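Local atomic coordinates of aspartokinase (Clostridium acetobutylicum, PDB entry 3TVI), a protein that probably phosphorylates the beta-carboxyl group of aspartate with ATP to give 4-phospho-L-aspartate, feeding the synthesis of threonine, methionine and lysine. Residues S17-K21 / I82-L86. Numbering follows the deposited sequence.
Sequences SNQFK and IVSEL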
# COMPACT_ATOMS: atom_id res chain seq x y z
N SER B 17 -34.96 -7.29 -35.25
CA SER B 17 -35.40 -6.35 -36.27
C SER B 17 -35.87 -5.05 -35.65
O SER B 17 -35.62 -3.98 -36.21
CB SER B 17 -36.52 -6.98 -37.12
OG SER B 17 -37.79 -6.84 -36.51
N ASN B 18 -36.54 -5.14 -34.51
CA ASN B 18 -37.05 -3.94 -33.84
C ASN B 18 -35.93 -2.98 -33.46
O ASN B 18 -36.06 -1.77 -33.66
CB ASN B 18 -37.84 -4.29 -32.58
CG ASN B 18 -38.98 -5.24 -32.84
OD1 ASN B 18 -39.51 -5.31 -33.96
ND2 ASN B 18 -39.37 -5.98 -31.82
N GLN B 19 -34.84 -3.51 -32.91
CA GLN B 19 -33.72 -2.67 -32.51
C GLN B 19 -33.12 -1.97 -33.71
O GLN B 19 -32.76 -0.80 -33.63
CB GLN B 19 -32.64 -3.49 -31.80
CG GLN B 19 -33.12 -4.25 -30.58
CD GLN B 19 -34.02 -3.42 -29.70
OE1 GLN B 19 -33.55 -2.64 -28.86
NE2 GLN B 19 -35.33 -3.56 -29.90
N PHE B 20 -33.00 -2.69 -34.82
CA PHE B 20 -32.51 -2.11 -36.06
C PHE B 20 -33.34 -0.88 -36.45
O PHE B 20 -32.79 0.11 -36.93
CB PHE B 20 -32.58 -3.11 -37.20
CG PHE B 20 -31.40 -4.05 -37.27
CD1 PHE B 20 -30.47 -3.93 -38.29
CD2 PHE B 20 -31.27 -5.07 -36.36
CE1 PHE B 20 -29.41 -4.80 -38.39
CE2 PHE B 20 -30.22 -5.95 -36.45
CZ PHE B 20 -29.28 -5.82 -37.47
N LYS B 21 -34.66 -0.95 -36.27
CA LYS B 21 -35.49 0.21 -36.58
C LYS B 21 -35.07 1.36 -35.69
O LYS B 21 -35.05 2.50 -36.13
CB LYS B 21 -36.97 -0.09 -36.40
CG LYS B 21 -37.48 -1.16 -37.34
CD LYS B 21 -39.00 -1.29 -37.31
CE LYS B 21 -39.46 -2.38 -38.25
NZ LYS B 21 -40.92 -2.29 -38.49
N ILE B 82 -34.27 -11.39 -39.75
CA ILE B 82 -34.00 -9.97 -39.54
C ILE B 82 -34.21 -9.16 -40.80
O ILE B 82 -34.90 -8.15 -40.77
CB ILE B 82 -32.55 -9.75 -39.06
CG1 ILE B 82 -32.42 -10.15 -37.59
CG2 ILE B 82 -32.16 -8.29 -39.23
CD1 ILE B 82 -30.98 -10.18 -37.11
N VAL B 83 -33.58 -9.59 -41.88
CA VAL B 83 -33.65 -8.87 -43.16
C VAL B 83 -35.05 -9.04 -43.78
O VAL B 83 -35.50 -8.21 -44.56
CB VAL B 83 -32.51 -9.28 -44.13
CG1 VAL B 83 -32.53 -10.77 -44.39
CG2 VAL B 83 -32.59 -8.52 -45.44
N SER B 84 -35.73 -10.11 -43.39
CA SER B 84 -37.11 -10.35 -43.81
C SER B 84 -38.05 -9.38 -43.10
O SER B 84 -38.76 -8.61 -43.76
CB SER B 84 -37.51 -11.78 -43.48
OG SER B 84 -38.91 -11.94 -43.61
N GLU B 85 -38.05 -9.42 -41.77
CA GLU B 85 -38.89 -8.54 -40.95
C GLU B 85 -38.66 -7.08 -41.27
O GLU B 85 -39.58 -6.28 -41.21
CB GLU B 85 -38.62 -8.77 -39.47
CG GLU B 85 -39.17 -10.07 -38.91
CD GLU B 85 -38.38 -10.61 -37.72
OE1 GLU B 85 -37.65 -9.83 -37.06
OE2 GLU B 85 -38.48 -11.83 -37.46
N LEU B 86 -37.42 -6.71 -41.58
CA LEU B 86 -37.11 -5.34 -42.03
C LEU B 86 -37.50 -5.14 -43.48
O LEU B 86 -37.58 -4.01 -43.95
CB LEU B 86 -35.61 -5.02 -41.84
CG LEU B 86 -35.17 -4.39 -40.52
CD1 LEU B 86 -36.17 -4.61 -39.40
CD2 LEU B 86 -33.78 -4.90 -40.14
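In the amino acid kinase fold, a helix-helix contact joins the first turn of helix 17-28, which follows central-sheet strand 5-9, to the C-terminal end of helix 69-85. The nearest CA atoms, of Ser17 and Ile82, are 5.1 Å apart; Ser17 (75 Å²) and Leu86 (73 Å²) make up about half of the 301 Å² buried. Leu86 CD1 lies 3.3 Å from both CB and O of Ser17, under van der Waals distance for CB; with off-rotamer chi angles (-91°, 20°) at 3.0 Å resolution, this closeness is uncertain. Leu86 CD2 lies 3.6 Å from Phe20 CB, so the leucine spans residues three apart. Ile82 CG2 makes a CH-pi contact over the Phe20 ring face, 4.2 Å from the centroid and 16° off the normal. Helix 109-127 extends this packing, Leu124 touching Phe20 and Tyr127 touching Leu86. Phe20 lies about 8 Å, side chain to side chain, from Phe9 of the predicted ATP site. Buried Ser17 OG donates a weak hydrogen bond to OE1 of exposed Glu85 at 3.0 Å.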